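PDB 5FLY: ferrichrome ABC transporter substrate-binding protein from Staphylococcus pseudintermedius, which probably binds iron-loaded ferrichrome, a hydroxamate siderophore, outside the cell membrane and hands it to an ABC transporter for iron uptake. Local coordinates for residues V181-F186 with I268-K273; D155-F161 with Y214-I220. Residues are numbered along the deposited sequence.

Contact 1 (V181-F186 with I268-K273)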
ATOM      1  N   VAL A 181       0.226   4.925  -7.056  1.00  6.84           N
ATOM      2  CA  VAL A 181       0.150   6.285  -7.569  1.00  7.23           C
ATOM      3  C   VAL A 181       0.977   6.444  -8.855  1.00  7.69           C
ATOM      4  O   VAL A 181       0.503   7.023  -9.837  1.00  8.29           O
ATOM      5  CB  VAL A 181       0.603   7.293  -6.505  1.00  8.29           C
ATOM      6  CG1 VAL A 181       0.769   8.687  -7.117  1.00  9.69           C
ATOM      7  CG2 VAL A 181      -0.385   7.300  -5.346  1.00 10.26           C
ATOM      8  N   LEU A 182       2.209   5.943  -8.843  1.00  7.21           N
ATOM      9  CA  LEU A 182       3.144   6.149  -9.941  1.00  7.37           C
ATOM     10  C   LEU A 182       2.747   5.391 -11.207  1.00  8.58           C
ATOM     11  O   LEU A 182       2.709   5.991 -12.283  1.00  8.60           O
ATOM     12  CB  LEU A 182       4.550   5.758  -9.506  1.00  7.93           C
ATOM     13  CG  LEU A 182       5.155   6.669  -8.437  1.00 11.39           C
ATOM     14  CD1 LEU A 182       6.373   6.022  -7.790  1.00 13.11           C
ATOM     15  CD2 LEU A 182       5.492   8.052  -9.034  1.00 11.02           C
ATOM     16  N   TYR A 183       2.423   4.103 -11.083  1.00  8.61           N
ATOM     17  CA  TYR A 183       2.192   3.256 -12.254  1.00  9.07           C
ATOM     18  C   TYR A 183       0.735   3.194 -12.706  1.00 11.96           C
ATOM     19  O   TYR A 183       0.466   3.018 -13.903  1.00 13.61           O
ATOM     20  CB  TYR A 183       2.683   1.838 -11.983  1.00  8.68           C
ATOM     21  CG  TYR A 183       4.154   1.764 -11.670  1.00  9.04           C
ATOM     22  CD1 TYR A 183       5.101   2.149 -12.612  1.00  9.83           C
ATOM     23  CD2 TYR A 183       4.596   1.323 -10.432  1.00  9.47           C
ATOM     24  CE1 TYR A 183       6.474   2.071 -12.333  1.00 10.80           C
ATOM     25  CE2 TYR A 183       5.955   1.257 -10.138  1.00 10.42           C
ATOM     26  CZ  TYR A 183       6.879   1.630 -11.094  1.00 10.59           C
ATOM     27  OH  TYR A 183       8.227   1.550 -10.798  1.00 10.43           O
ATOM     28  N   GLN A 184      -0.203   3.291 -11.766  1.00 10.92           N
ATOM     29  CA  GLN A 184      -1.616   3.191 -12.116  1.00  9.50           C
ATOM     30  C   GLN A 184      -2.264   4.568 -12.220  1.00  9.84           C
ATOM     31  O   GLN A 184      -2.792   4.922 -13.281  1.00 11.20           O
ATOM     32  CB  GLN A 184      -2.370   2.321 -11.106  1.00  9.83           C
ATOM     33  CG  GLN A 184      -1.805   0.907 -11.004  1.00  8.92           C
ATOM     34  CD  GLN A 184      -2.590   0.020 -10.066  1.00 10.37           C
ATOM     35  OE1 GLN A 184      -3.811  -0.142 -10.211  1.00 12.15           O
ATOM     36  NE2 GLN A 184      -1.903  -0.536  -9.061  1.00 10.62           N
ATOM     37  N   ALA A 185      -2.242   5.337 -11.137  1.00 11.17           N
ATOM     38  CA  ALA A 185      -2.918   6.642 -11.123  1.00 10.59           C
ATOM     39  C   ALA A 185      -2.258   7.645 -12.086  1.00 11.09           C
ATOM     40  O   ALA A 185      -2.965   8.342 -12.822  1.00 13.00           O
ATOM     41  CB  ALA A 185      -2.953   7.214  -9.713  1.00  9.89           C
ATOM     42  N   PHE A 186      -0.925   7.737 -12.067  1.00  9.06           N
ATOM     43  CA  PHE A 186      -0.209   8.680 -12.938  1.00  9.69           C
ATOM     44  C   PHE A 186       0.159   8.050 -14.289  1.00 10.60           C
ATOM     45  O   PHE A 186       0.529   8.764 -15.228  1.00 12.40           O
ATOM     46  CB  PHE A 186       1.093   9.199 -12.301  1.00  9.20           C
ATOM     47  CG  PHE A 186       0.917  10.094 -11.092  1.00  8.95           C
ATOM     48  CD1 PHE A 186      -0.306  10.640 -10.749  1.00  9.27           C
ATOM     49  CD2 PHE A 186       2.026  10.386 -10.292  1.00 10.70           C
ATOM     50  CE1 PHE A 186      -0.418  11.464  -9.615  1.00  9.35           C
ATOM     51  CE2 PHE A 186       1.914  11.214  -9.174  1.00 11.03           C
ATOM     52  CZ  PHE A 186       0.693  11.743  -8.836  1.00  9.90           C
ATOM     53  N   ILE A 268       0.758  10.684  -0.471  1.00  7.17           N
ATOM     54  CA  ILE A 268       1.829  10.317  -1.396  1.00  9.38           C
ATOM     55  C   ILE A 268       1.567  10.896  -2.794  1.00  8.38           C
ATOM     56  O   ILE A 268       2.506  11.194  -3.521  1.00  8.29           O
ATOM     57  CB  ILE A 268       2.034   8.782  -1.494  1.00 11.15           C
ATOM     58  CG1 ILE A 268       0.783   8.064  -1.986  1.00  9.88           C
ATOM     59  CG2 ILE A 268       2.479   8.221  -0.154  1.00 11.35           C
ATOM     60  CD1 ILE A 268       1.043   6.619  -2.420  1.00 18.80           C
ATOM     61  N   ARG A 269       0.300  11.070  -3.161  1.00  8.17           N
ATOM     62  CA  ARG A 269      -0.037  11.686  -4.436  1.00  9.62           C
ATOM     63  C   ARG A 269       0.545  13.084  -4.435  1.00 11.21           C
ATOM     64  O   ARG A 269       1.216  13.498  -5.375  1.00 10.70           O
ATOM     65  CB  ARG A 269      -1.548  11.751  -4.661  1.00  8.08           C
ATOM     66  CG  ARG A 269      -1.954  12.366  -5.987  1.00  8.81           C
ATOM     67  CD  ARG A 269      -3.412  12.850  -5.998  1.00  9.01           C
ATOM     68  NE  ARG A 269      -3.668  13.854  -4.966  1.00 12.94           N
ATOM     69  CZ  ARG A 269      -3.339  15.141  -5.063  1.00 16.02           C
ATOM     70  NH1 ARG A 269      -2.755  15.607  -6.150  1.00 16.00           N
ATOM     71  NH2 ARG A 269      -3.590  15.963  -4.054  1.00 18.29           N
ATOM     72  N   LYS A 270       0.292  13.798  -3.348  1.00 11.94           N
ATOM     73  CA  LYS A 270       0.718  15.189  -3.243  1.00 12.20           C
ATOM     74  C   LYS A 270       2.230  15.305  -3.258  1.00 12.12           C
ATOM     75  O   LYS A 270       2.803  16.145  -3.978  1.00 11.77           O
ATOM     76  CB  LYS A 270       0.152  15.814  -1.966  1.00 12.28           C
ATOM     77  CG  LYS A 270       0.179  17.324  -1.933  1.00 16.60           C
ATOM     78  CD  LYS A 270      -0.400  17.860  -0.630  1.00 19.78           C
ATOM     79  CE  LYS A 270      -1.888  17.570  -0.484  0.37 20.86           C
ATOM     80  NZ  LYS A 270      -2.427  18.124   0.797  1.00 23.15           N
ATOM     81  N   ASP A 271       2.879  14.454  -2.470  1.00 11.03           N
ATOM     82  CA  ASP A 271       4.329  14.513  -2.317  1.00 11.37           C
ATOM     83  C   ASP A 271       5.014  14.122  -3.621  1.00 10.36           C
ATOM     84  O   ASP A 271       5.960  14.774  -4.043  1.00 10.32           O
ATOM     85  CB  ASP A 271       4.792  13.599  -1.188  1.00 11.16           C
ATOM     86  CG  ASP A 271       6.285  13.722  -0.911  1.00 13.16           C
ATOM     87  OD1 ASP A 271       6.749  14.858  -0.666  1.00 14.73           O
ATOM     88  OD2 ASP A 271       6.999  12.698  -0.955  1.00 14.66           O
ATOM     89  N   LEU A 272       4.535  13.059  -4.258  1.00  8.11           N
ATOM     90  CA  LEU A 272       5.149  12.585  -5.490  1.00  8.00           C
ATOM     91  C   LEU A 272       4.987  13.603  -6.597  1.00  8.66           C
ATOM     92  O   LEU A 272       5.916  13.857  -7.350  1.00  9.44           O
ATOM     93  CB  LEU A 272       4.555  11.250  -5.934  1.00  8.93           C
ATOM     94  CG  LEU A 272       5.005  10.048  -5.121  1.00 10.21           C
ATOM     95  CD1 LEU A 272       4.184   8.843  -5.540  1.00  9.40           C
ATOM     96  CD2 LEU A 272       6.501   9.808  -5.311  1.00 10.49           C
ATOM     97  N   LYS A 273       3.798  14.174  -6.711  1.00  8.82           N
ATOM     98  CA  LYS A 273       3.588  15.181  -7.737  1.00 10.44           C
ATOM     99  C   LYS A 273       4.549  16.345  -7.539  1.00 12.23           C
ATOM    100  O   LYS A 273       5.173  16.809  -8.498  1.00 12.54           O
ATOM    101  CB  LYS A 273       2.151  15.697  -7.740  1.00  9.21           C
ATOM    102  CG  LYS A 273       1.877  16.681  -8.877  1.00 10.51           C
ATOM    103  CD  LYS A 273       0.419  17.071  -8.913  1.00 11.84           C
ATOM    104  CE  LYS A 273       0.083  17.909 -10.136  1.00 13.47           C
ATOM    105  NZ  LYS A 273      -1.348  18.302 -10.132  1.00 14.78           N
TER
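V181 lies over the first turn of 268-273, its CG2 3.3 Å from CD1 of I268 and its CG1 3.8 Å from CD1 of L272. Valine's short side chain allows a local close approach, CA of V181 lying 6.2 Å from CA of R269, although the segment axes stay 11.2 Å apart. L182 reaches the same leucine from the side, CG of L182 to CD1 of L272 being 3.7 Å. F186 closes the other end: the edge of its flat ring meets the helix backbone, CZ of F186 standing 3.9 Å from O of R269 and CE2 of F186 4.2 Å from CB of L272. No hydrogen bond crosses the interface; it is apolar packing between helices inclined at 103°. R269 and K273 contribute their aliphatic stems, while their charged ends form salt bridges with D144. The short helix 179-185 thus packs against the C-terminal helix 262-278, with helix 127-152 bordering both and Y257 of helix 254-257 touching I268 and L272.

Contact 2 (D155-F161 with Y214-I220)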
ATOM      1  N   ASP A 155       6.706   9.252 -22.074  1.00 18.25           N
ATOM      2  CA  ASP A 155       7.159   7.863 -21.965  1.00 20.27           C
ATOM      3  C   ASP A 155       8.020   7.629 -20.729  1.00 19.09           C
ATOM      4  O   ASP A 155       8.649   6.577 -20.584  1.00 19.14           O
ATOM      5  CB  ASP A 155       7.929   7.464 -23.225  1.00 23.73           C
ATOM      6  CG  ASP A 155       7.075   7.570 -24.487  1.00 29.43           C
ATOM      7  OD1 ASP A 155       5.827   7.542 -24.376  1.00 30.97           O
ATOM      8  OD2 ASP A 155       7.652   7.674 -25.592  1.00 33.44           O
ATOM      9  N   THR A 156       8.018   8.602 -19.826  1.00 15.11           N
ATOM     10  CA  THR A 156       8.863   8.551 -18.627  1.00 12.69           C
ATOM     11  C   THR A 156       8.614   7.271 -17.836  1.00 10.80           C
ATOM     12  O   THR A 156       7.466   6.952 -17.528  1.00 11.40           O
ATOM     13  CB  THR A 156       8.611   9.781 -17.712  1.00 14.34           C
ATOM     14  OG1 THR A 156       8.923  10.987 -18.426  1.00 16.25           O
ATOM     15  CG2 THR A 156       9.483   9.730 -16.465  1.00 14.14           C
ATOM     16  N   SER A 157       9.690   6.542 -17.534  1.00  9.07           N
ATOM     17  CA  SER A 157       9.619   5.361 -16.688  1.00  9.91           C
ATOM     18  C   SER A 157      10.148   5.660 -15.289  1.00 12.06           C
ATOM     19  O   SER A 157      10.894   6.614 -15.074  1.00 11.36           O
ATOM     20  CB  SER A 157      10.411   4.196 -17.278  1.00 10.48           C
ATOM     21  OG  SER A 157      11.813   4.432 -17.210  1.00 10.37           O
ATOM     22  N   VAL A 158       9.754   4.833 -14.334  1.00  9.31           N
ATOM     23  CA  VAL A 158      10.171   5.036 -12.942  1.00  8.86           C
ATOM     24  C   VAL A 158      10.429   3.682 -12.285  1.00  9.27           C
ATOM     25  O   VAL A 158       9.813   2.664 -12.623  1.00  8.88           O
ATOM     26  CB  VAL A 158       9.121   5.859 -12.144  1.00 10.72           C
ATOM     27  CG1 VAL A 158       7.785   5.187 -12.147  1.00 12.11           C
ATOM     28  CG2 VAL A 158       9.602   6.130 -10.708  1.00 11.08           C
ATOM     29  N   THR A 159      11.403   3.702 -11.384  1.00  7.93           N
ATOM     30  CA  THR A 159      11.797   2.570 -10.563  1.00  8.30           C
ATOM     31  C   THR A 159      11.678   2.956  -9.104  1.00  8.96           C
ATOM     32  O   THR A 159      12.117   4.051  -8.728  1.00  7.84           O
ATOM     33  CB  THR A 159      13.252   2.162 -10.861  1.00  9.21           C
ATOM     34  OG1 THR A 159      13.347   1.727 -12.223  1.00 11.28           O
ATOM     35  CG2 THR A 159      13.736   1.062  -9.890  1.00  8.41           C
ATOM     36  N   ILE A 160      11.071   2.087  -8.292  1.00  8.43           N
ATOM     37  CA  ILE A 160      11.020   2.288  -6.847  1.00  9.78           C
ATOM     38  C   ILE A 160      11.913   1.271  -6.174  1.00  9.49           C
ATOM     39  O   ILE A 160      11.665   0.062  -6.266  1.00  9.07           O
ATOM     40  CB  ILE A 160       9.587   2.152  -6.258  1.00  9.79           C
ATOM     41  CG1 ILE A 160       8.576   3.001  -7.028  1.00  9.25           C
ATOM     42  CG2 ILE A 160       9.590   2.543  -4.789  1.00 10.98           C
ATOM     43  CD1 ILE A 160       7.154   2.573  -6.803  1.00  9.63           C
ATOM     44  N   PHE A 161      12.957   1.762  -5.524  1.00  8.69           N
ATOM     45  CA  PHE A 161      13.741   0.953  -4.604  1.00  8.66           C
ATOM     46  C   PHE A 161      13.347   1.263  -3.157  1.00 10.77           C
ATOM     47  O   PHE A 161      12.961   2.395  -2.832  1.00 12.25           O
ATOM     48  CB  PHE A 161      15.230   1.197  -4.786  1.00  8.09           C
ATOM     49  CG  PHE A 161      15.785   0.727  -6.119  1.00  8.86           C
ATOM     50  CD1 PHE A 161      15.683  -0.602  -6.532  1.00  8.57           C
ATOM     51  CD2 PHE A 161      16.444   1.627  -6.944  1.00  9.64           C
ATOM     52  CE1 PHE A 161      16.225  -1.007  -7.759  1.00  9.68           C
ATOM     53  CE2 PHE A 161      16.977   1.232  -8.162  1.00 10.99           C
ATOM     54  CZ  PHE A 161      16.873  -0.086  -8.569  1.00  9.44           C
ATOM     55  N   TYR A 214      17.656  -2.589 -13.267  1.00 13.92           N
ATOM     56  CA  TYR A 214      16.232  -2.279 -13.056  1.00 14.23           C
ATOM     57  C   TYR A 214      15.930  -0.784 -13.060  1.00 14.41           C
ATOM     58  O   TYR A 214      14.803  -0.376 -12.771  1.00 15.94           O
ATOM     59  CB  TYR A 214      15.756  -2.913 -11.737  1.00 13.11           C
ATOM     60  CG  TYR A 214      15.986  -4.401 -11.737  1.00 14.18           C
ATOM     61  CD1 TYR A 214      15.313  -5.216 -12.636  1.00 14.53           C
ATOM     62  CD2 TYR A 214      16.918  -4.989 -10.892  1.00 16.12           C
ATOM     63  CE1 TYR A 214      15.536  -6.578 -12.681  1.00 15.72           C
ATOM     64  CE2 TYR A 214      17.152  -6.356 -10.925  1.00 18.33           C
ATOM     65  CZ  TYR A 214      16.452  -7.150 -11.827  1.00 18.69           C
ATOM     66  OH  TYR A 214      16.666  -8.510 -11.891  1.00 20.58           O
ATOM     67  N   ALA A 215      16.917   0.032 -13.421  1.00 15.49           N
ATOM     68  CA  ALA A 215      16.779   1.484 -13.326  1.00 17.79           C
ATOM     69  C   ALA A 215      16.058   2.091 -14.530  1.00 19.24           C
ATOM     70  O   ALA A 215      16.379   1.776 -15.677  1.00 23.28           O
ATOM     71  CB  ALA A 215      18.152   2.123 -13.169  1.00 20.13           C
ATOM     72  N   GLY A 216      15.096   2.969 -14.255  1.00 13.74           N
ATOM     73  CA  GLY A 216      14.352   3.686 -15.281  1.00 12.75           C
ATOM     74  C   GLY A 216      14.757   5.146 -15.384  1.00 12.96           C
ATOM     75  O   GLY A 216      15.831   5.531 -14.918  1.00 11.66           O
ATOM     76  N   ASP A 217      13.892   5.956 -15.993  1.00 13.87           N
ATOM     77  CA  ASP A 217      14.181   7.369 -16.235  1.00 14.54           C
ATOM     78  C   ASP A 217      14.233   8.172 -14.941  1.00 13.92           C
ATOM     79  O   ASP A 217      14.961   9.172 -14.836  1.00 14.15           O
ATOM     80  CB  ASP A 217      13.133   7.966 -17.172  1.00 13.88           C
ATOM     81  CG  ASP A 217      13.143   7.314 -18.537  1.00 15.85           C
ATOM     82  OD1 ASP A 217      14.243   6.972 -19.019  1.00 16.22           O
ATOM     83  OD2 ASP A 217      12.052   7.124 -19.110  1.00 18.42           O
ATOM     84  N   VAL A 218      13.447   7.719 -13.968  1.00 11.08           N
ATOM     85  CA  VAL A 218      13.331   8.341 -12.654  1.00 10.11           C
ATOM     86  C   VAL A 218      13.525   7.231 -11.628  1.00 11.65           C
ATOM     87  O   VAL A 218      12.975   6.136 -11.789  1.00  9.63           O
ATOM     88  CB  VAL A 218      11.963   9.022 -12.445  1.00  9.81           C
ATOM     89  CG1 VAL A 218      11.830   9.545 -11.020  1.00  9.85           C
ATOM     90  CG2 VAL A 218      11.746  10.143 -13.463  1.00 11.10           C
ATOM     91  N   ILE A 219      14.318   7.501 -10.590  1.00  9.22           N
ATOM     92  CA  ILE A 219      14.537   6.521  -9.533  1.00  8.84           C
ATOM     93  C   ILE A 219      14.183   7.092  -8.176  1.00 10.07           C
ATOM     94  O   ILE A 219      14.746   8.082  -7.730  1.00  8.55           O
ATOM     95  CB  ILE A 219      15.986   6.025  -9.488  1.00  9.45           C
ATOM     96  CG1 ILE A 219      16.414   5.488 -10.854  1.00 10.16           C
ATOM     97  CG2 ILE A 219      16.137   4.947  -8.377  1.00  9.57           C
ATOM     98  CD1 ILE A 219      17.890   5.177 -10.929  1.00 11.91           C
ATOM     99  N   ILE A 220      13.253   6.420  -7.523  1.00  8.17           N
ATOM    100  CA  ILE A 220      12.766   6.838  -6.231  1.00  8.11           C
ATOM    101  C   ILE A 220      13.199   5.808  -5.217  1.00  8.97           C
ATOM    102  O   ILE A 220      12.959   4.618  -5.409  1.00  8.49           O
ATOM    103  CB  ILE A 220      11.251   7.001  -6.227  1.00  8.42           C
ATOM    104  CG1 ILE A 220      10.842   8.083  -7.241  1.00  8.49           C
ATOM    105  CG2 ILE A 220      10.758   7.323  -4.812  1.00  8.76           C
ATOM    106  CD1 ILE A 220       9.351   8.120  -7.522  1.00  8.35           C
TER
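First, T156 sets its methyl CG2 3.8 Å from CG2 of V218, while its hydroxyl hydrogen-bonds to O of G153. At S157 side chains tie the strand entrances together: N of S157 donates a hydrogen bond to OD2 of D217 (2.9 Å), and N of D217 donates one to OG of S157 (2.9 Å). Serine and aspartate, short and polar, suit this reciprocal pairing at the solvent-facing start of the two strands. A CB on G216 would clash with OG of S157, which lies 3.3 Å from CA of G216. Regular pairing begins with N of V218 hydrogen-bonded to O of S157 at 3.0 Å. V158 lies beside V218 and sends CG2 to within 3.8 Å of CD1 of I220, I160 continuing the row on that face. T159 points to the opposite face; its N hydrogen-bonds to O of V218 and its O accepts from N of I220, both at 2.9 Å, while OG1 of T159 donates to O of Y214 at 2.6 Å, fastening the approach to the second strand. F161 hydrogen-bonds through N to O of I220 (2.9 Å) and rests CD2 3.6 Å from CG2 of I219. Beta-branched V158, T159, I160, V218, I219 and I220 suit extended backbone and a buried sheet. The parallel pairing sets the central strand 158-164 of the mixed C-terminal sheet beside 218-223, as in the alpha/beta lobes of class III solute-binding proteins.

How the contacts relate
Contacts 1 and 2 adjoin in the C-terminal half of the fold, their centres about 13 Å apart, and their segments alternate along the chain. Helix 179-185, and L182 in particular, joins them: the side chain that meets L272 in contact 1 also puts CD1 of L182 3.7 Å from CD1 of I160 and 3.7 Å from CD1 of I220, covering the sheet face that carries V158 and V218. Beside it, OH of Y183 lies 2.7 Å from O of V158, a probable hydrogen bond. Neither contact lines the pocket holding the bound polyether 7PG: the side chain of I268 is about 9 Å from the ligand and that of I160 about 10 Å. Further along, strand 158-164 supplies the pocket residues E162 and F164.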